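Local coordinates for CRISPR protein (Archaeoglobus fulgidus, PDB 4MJK) that probably serves as a Cas5-family subunit of an archaeal type I-A Cascade complex, the RNA-guided surveillance machinery of CRISPR defence, at residues Lys127-Lys135 / Tyr253-Ile261. Numbering follows the deposited sequence.
Sequences KIRWFLVFK and YEAGGEVVI
Phe131 sets its ring against Val260, and the pairing illustrates how a strand can pack on a hairpin with which it shares no backbone hydrogen bond. With chi1 at -175°, Phe131 swings CG anti to its own backbone N, an extended setting that carries the ring out from strand 127-134 to the hairpin. There Val260 CG1 sits over one face, 3.8 Å from the Phe131 ring centroid and 18° off its normal, while the Glu258 carbonyl oxygen comes up at the ring edge, 3.5 Å from Phe131 CE2. That oxygen also accepts the backbone bond from Ala255 N, at the base of the type II' turn that closes the hairpin. Strands 127-134 and 250-255 belong to one antiparallel sheet of this Cas5-family protein, separated by strands 2-10 and 157-170; the sheet curls enough to bring the two into direct contact, with Val167 touching Phe131, Val133 and Tyr253. Further along, Val133 spreads its two methyls over Tyr253: CG1 lies over one face of the phenol ring, toward its rim, 4.2 Å from the centroid, and CG2 rests 3.8 Å from Tyr253 CB. An alanine in place of Phe131 is likely to open a gap beneath Val260 and deprive Tyr178 of its edge-to-face partner. At the turn end, Arg129 NH1 and Glu258 OE1 form a long salt bridge of 3.9 Å, with the guanidinium and carboxylate planes 76° apart; Asp7 holds the guanidinium more closely, whereas Tyr178 and Lys72 bind the carboxylate.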
ATOM      1  N   LYS A 127      11.485   4.845   0.950  1.00 12.07           N
ATOM      2  CA  LYS A 127      12.744   4.303   0.471  1.00 12.18           C
ATOM      3  C   LYS A 127      13.475   3.502   1.545  1.00 12.40           C
ATOM      4  O   LYS A 127      13.461   3.869   2.715  1.00 11.32           O
ATOM      5  CB  LYS A 127      13.662   5.438   0.000  1.00 13.82           C
ATOM      6  CG  LYS A 127      13.220   6.083  -1.308  1.00 19.22           C
ATOM      7  CD  LYS A 127      14.274   7.074  -1.804  1.00 23.44           C
ATOM      8  CE  LYS A 127      14.458   8.213  -0.811  1.00 28.64           C
ATOM      9  NZ  LYS A 127      15.729   8.980  -1.047  1.00 36.77           N
ATOM     10  N   ILE A 128      14.114   2.417   1.120  1.00 10.29           N
ATOM     11  CA  ILE A 128      14.961   1.603   1.992  1.00 11.36           C
ATOM     12  C   ILE A 128      16.328   1.433   1.332  1.00 13.41           C
ATOM     13  O   ILE A 128      16.402   1.277   0.115  1.00 11.51           O
ATOM     14  CB  ILE A 128      14.336   0.189   2.224  1.00 11.98           C
ATOM     15  CG1 ILE A 128      12.993   0.318   2.957  1.00 11.93           C
ATOM     16  CG2 ILE A 128      15.317  -0.704   3.016  1.00 10.87           C
ATOM     17  CD1 ILE A 128      12.256  -0.998   3.132  1.00 13.89           C
ATOM     18  N   ARG A 129      17.402   1.500   2.120  1.00 11.38           N
ATOM     19  CA  ARG A 129      18.745   1.267   1.601  1.00 11.26           C
ATOM     20  C   ARG A 129      19.276  -0.093   2.058  1.00 11.55           C
ATOM     21  O   ARG A 129      19.243  -0.407   3.260  1.00 11.15           O
ATOM     22  CB  ARG A 129      19.709   2.379   2.046  1.00 12.36           C
ATOM     23  CG  ARG A 129      21.165   2.155   1.566  1.00 15.66           C
ATOM     24  CD  ARG A 129      22.096   3.347   1.898  1.00 13.31           C
ATOM     25  NE  ARG A 129      21.604   4.583   1.290  1.00 17.06           N
ATOM     26  CZ  ARG A 129      21.824   5.798   1.782  1.00 22.75           C
ATOM     27  NH1 ARG A 129      22.535   5.945   2.889  1.00 25.58           N
ATOM     28  NH2 ARG A 129      21.333   6.869   1.172  1.00 21.91           N
ATOM     29  N   TRP A 130      19.762  -0.889   1.109  1.00  9.01           N
ATOM     30  CA  TRP A 130      20.436  -2.148   1.422  1.00  9.95           C
ATOM     31  C   TRP A 130      21.944  -1.993   1.275  1.00 11.82           C
ATOM     32  O   TRP A 130      22.428  -1.264   0.400  1.00 11.25           O
ATOM     33  CB  TRP A 130      19.968  -3.282   0.508  1.00 10.71           C
ATOM     34  CG  TRP A 130      18.767  -4.035   1.013  1.00 10.52           C
ATOM     35  CD1 TRP A 130      18.762  -5.172   1.774  1.00  9.81           C
ATOM     36  CD2 TRP A 130      17.394  -3.707   0.769  1.00 10.72           C
ATOM     37  NE1 TRP A 130      17.462  -5.573   2.025  1.00  8.97           N
ATOM     38  CE2 TRP A 130      16.606  -4.686   1.421  1.00 11.03           C
ATOM     39  CE3 TRP A 130      16.758  -2.679   0.072  1.00 10.65           C
ATOM     40  CZ2 TRP A 130      15.206  -4.661   1.398  1.00 13.46           C
ATOM     41  CZ3 TRP A 130      15.357  -2.666   0.030  1.00 13.38           C
ATOM     42  CH2 TRP A 130      14.600  -3.644   0.698  1.00 11.84           C
ATOM     43  N   PHE A 131      22.680  -2.680   2.143  1.00  9.01           N
ATOM     44  CA  PHE A 131      24.133  -2.700   2.101  1.00 11.31           C
ATOM     45  C   PHE A 131      24.485  -4.178   2.101  1.00 12.36           C
ATOM     46  O   PHE A 131      24.277  -4.881   3.105  1.00  9.63           O
ATOM     47  CB  PHE A 131      24.695  -1.963   3.334  1.00 10.70           C
ATOM     48  CG  PHE A 131      26.205  -1.807   3.354  1.00 13.26           C
ATOM     49  CD1 PHE A 131      26.991  -2.243   2.304  1.00 12.74           C
ATOM     50  CD2 PHE A 131      26.826  -1.206   4.445  1.00 12.45           C
ATOM     51  CE1 PHE A 131      28.384  -2.089   2.341  1.00 15.74           C
ATOM     52  CE2 PHE A 131      28.222  -1.038   4.480  1.00 15.54           C
ATOM     53  CZ  PHE A 131      28.992  -1.486   3.424  1.00 13.42           C
ATOM     54  N   LEU A 132      24.965  -4.652   0.951  1.00 10.39           N
ATOM     55  CA  LEU A 132      25.354  -6.040   0.768  1.00 12.25           C
ATOM     56  C   LEU A 132      26.865  -6.107   0.610  1.00 15.32           C
ATOM     57  O   LEU A 132      27.473  -5.212   0.006  1.00 15.77           O
ATOM     58  CB  LEU A 132      24.684  -6.644  -0.476  1.00 14.37           C
ATOM     59  CG  LEU A 132      23.227  -7.115  -0.302  1.00 15.70           C
ATOM     60  CD1 LEU A 132      22.313  -5.924  -0.092  1.00 13.05           C
ATOM     61  CD2 LEU A 132      22.761  -7.939  -1.503  1.00 18.23           C
ATOM     62  N   VAL A 133      27.469  -7.157   1.158  1.00 14.18           N
ATOM     63  CA  VAL A 133      28.904  -7.367   0.992  1.00 15.83           C
ATOM     64  C   VAL A 133      29.105  -8.777   0.447  1.00 15.05           C
ATOM     65  O   VAL A 133      28.528  -9.718   0.977  1.00 15.99           O
ATOM     66  CB  VAL A 133      29.682  -7.225   2.333  1.00 15.14           C
ATOM     67  CG1 VAL A 133      31.182  -7.517   2.111  1.00 18.31           C
ATOM     68  CG2 VAL A 133      29.489  -5.822   2.944  1.00 14.97           C
ATOM     69  N   PHE A 134      29.902  -8.916  -0.613  1.00 17.27           N
ATOM     70  CA  PHE A 134      30.231 -10.228  -1.178  1.00 17.59           C
ATOM     71  C   PHE A 134      31.738 -10.518  -1.137  1.00 21.18           C
ATOM     72  O   PHE A 134      32.559  -9.606  -1.142  1.00 21.85           O
ATOM     73  CB  PHE A 134      29.743 -10.333  -2.625  1.00 19.23           C
ATOM     74  CG  PHE A 134      28.247 -10.288  -2.766  1.00 19.64           C
ATOM     75  CD1 PHE A 134      27.491 -11.440  -2.618  1.00 20.37           C
ATOM     76  CD2 PHE A 134      27.600  -9.094  -3.050  1.00 18.65           C
ATOM     77  CE1 PHE A 134      26.104 -11.406  -2.753  1.00 21.44           C
ATOM     78  CE2 PHE A 134      26.213  -9.047  -3.181  1.00 16.86           C
ATOM     79  CZ  PHE A 134      25.468 -10.198  -3.033  1.00 16.62           C
ATOM     80  N   LYS A 135      32.091 -11.802  -1.124  1.00 21.50           N
ATOM     81  CA  LYS A 135      33.491 -12.212  -1.065  1.00 27.52           C
ATOM     82  C   LYS A 135      34.223 -11.766  -2.328  1.00 34.17           C
ATOM     83  O   LYS A 135      35.414 -11.442  -2.283  1.00 35.10           O
ATOM     84  CB  LYS A 135      33.590 -13.727  -0.899  1.00 27.67           C
ATOM     85  CG  LYS A 135      34.835 -14.203  -0.179  1.00 39.56           C
ATOM     86  CD  LYS A 135      34.767 -15.708   0.026  1.00 40.44           C
ATOM     87  CE  LYS A 135      33.331 -16.132   0.313  1.00 33.57           C
ATOM     88  NZ  LYS A 135      33.190 -17.614   0.368  1.00 45.92           N
ATOM     89  N   TYR A 253      31.600  -4.709   8.427  1.00 14.11           N
ATOM     90  CA  TYR A 253      32.154  -4.260   7.155  1.00 15.39           C
ATOM     91  C   TYR A 253      31.827  -2.796   6.972  1.00 17.81           C
ATOM     92  O   TYR A 253      30.675  -2.388   7.120  1.00 13.98           O
ATOM     93  CB  TYR A 253      31.610  -5.085   5.984  1.00 16.46           C
ATOM     94  CG  TYR A 253      32.014  -6.527   6.060  1.00 16.02           C
ATOM     95  CD1 TYR A 253      33.189  -6.975   5.466  1.00 19.52           C
ATOM     96  CD2 TYR A 253      31.241  -7.449   6.760  1.00 17.99           C
ATOM     97  CE1 TYR A 253      33.575  -8.306   5.552  1.00 21.50           C
ATOM     98  CE2 TYR A 253      31.611  -8.783   6.842  1.00 18.03           C
ATOM     99  CZ  TYR A 253      32.786  -9.200   6.245  1.00 21.16           C
ATOM    100  OH  TYR A 253      33.163 -10.519   6.338  1.00 24.86           O
ATOM    101  N   GLU A 254      32.849  -2.001   6.675  1.00 16.95           N
ATOM    102  CA  GLU A 254      32.695  -0.556   6.667  1.00 20.55           C
ATOM    103  C   GLU A 254      33.118   0.067   5.348  1.00 20.43           C
ATOM    104  O   GLU A 254      34.128  -0.326   4.752  1.00 21.77           O
ATOM    105  CB  GLU A 254      33.467   0.086   7.837  1.00 24.45           C
ATOM    106  CG  GLU A 254      33.428   1.620   7.825  1.00 28.43           C
ATOM    107  CD  GLU A 254      33.941   2.247   9.122  1.00 38.37           C
ATOM    108  OE1 GLU A 254      34.616   1.538   9.901  1.00 42.97           O
ATOM    109  OE2 GLU A 254      33.666   3.449   9.359  1.00 38.07           O
ATOM    110  N   ALA A 255      32.320   1.026   4.891  1.00 20.34           N
ATOM    111  CA  ALA A 255      32.655   1.847   3.736  1.00 24.17           C
ATOM    112  C   ALA A 255      32.296   3.276   4.102  1.00 26.81           C
ATOM    113  O   ALA A 255      31.117   3.635   4.154  1.00 21.57           O
ATOM    114  CB  ALA A 255      31.871   1.400   2.505  1.00 19.77           C
ATOM    115  N   GLY A 256      33.306   4.094   4.372  1.00 28.68           N
ATOM    116  CA  GLY A 256      33.041   5.433   4.858  1.00 25.70           C
ATOM    117  C   GLY A 256      32.274   5.314   6.155  1.00 28.22           C
ATOM    118  O   GLY A 256      32.691   4.590   7.058  1.00 27.52           O
ATOM    119  N   GLY A 257      31.143   6.005   6.254  1.00 26.15           N
ATOM    120  CA  GLY A 257      30.348   5.947   7.468  1.00 25.38           C
ATOM    121  C   GLY A 257      29.394   4.762   7.552  1.00 24.28           C
ATOM    122  O   GLY A 257      28.808   4.516   8.602  1.00 27.32           O
ATOM    123  N   GLU A 258      29.232   4.027   6.458  1.00 20.86           N
ATOM    124  CA  GLU A 258      28.259   2.937   6.424  1.00 19.74           C
ATOM    125  C   GLU A 258      28.878   1.673   6.997  1.00 18.05           C
ATOM    126  O   GLU A 258      29.928   1.218   6.531  1.00 16.44           O
ATOM    127  CB  GLU A 258      27.795   2.666   4.997  1.00 17.14           C
ATOM    128  CG  GLU A 258      27.401   3.915   4.186  1.00 21.04           C
ATOM    129  CD  GLU A 258      26.182   4.639   4.752  1.00 26.80           C
ATOM    130  OE1 GLU A 258      25.150   3.982   5.014  1.00 24.89           O
ATOM    131  OE2 GLU A 258      26.254   5.876   4.931  1.00 33.98           O
ATOM    132  N   VAL A 259      28.225   1.103   8.001  1.00 13.53           N
ATOM    133  CA  VAL A 259      28.721  -0.111   8.641  1.00 15.05           C
ATOM    134  C   VAL A 259      27.655  -1.198   8.681  1.00 14.07           C
ATOM    135  O   VAL A 259      26.545  -0.980   9.149  1.00 14.26           O
ATOM    136  CB  VAL A 259      29.193   0.160  10.083  1.00 19.32           C
ATOM    137  CG1 VAL A 259      29.793  -1.114  10.696  1.00 18.34           C
ATOM    138  CG2 VAL A 259      30.210   1.296  10.109  1.00 22.33           C
ATOM    139  N   VAL A 260      27.983  -2.379   8.179  1.00 13.85           N
ATOM    140  CA  VAL A 260      27.041  -3.470   8.281  1.00 12.18           C
ATOM    141  C   VAL A 260      27.719  -4.705   8.881  1.00 13.60           C
ATOM    142  O   VAL A 260      28.878  -4.984   8.611  1.00 13.03           O
ATOM    143  CB  VAL A 260      26.408  -3.797   6.920  1.00 12.38           C
ATOM    144  CG1 VAL A 260      27.453  -4.379   5.950  1.00 12.17           C
ATOM    145  CG2 VAL A 260      25.233  -4.732   7.109  1.00 13.09           C
ATOM    146  N   ILE A 261      26.983  -5.436   9.702  1.00 14.53           N
ATOM    147  CA  ILE A 261      27.531  -6.611  10.370  1.00 15.51           C
ATOM    148  C   ILE A 261      27.202  -7.864   9.569  1.00 15.37           C
ATOM    149  O   ILE A 261      26.061  -8.063   9.162  1.00 13.12           O
ATOM    150  CB  ILE A 261      26.964  -6.742  11.797  1.00 14.18           C
ATOM    151  CG1 ILE A 261      27.389  -5.548  12.648  1.00 16.49           C
ATOM    152  CG2 ILE A 261      27.438  -8.042  12.468  1.00 15.77           C
ATOM    153  CD1 ILE A 261      26.533  -5.375  13.883  1.00 16.84           C
TER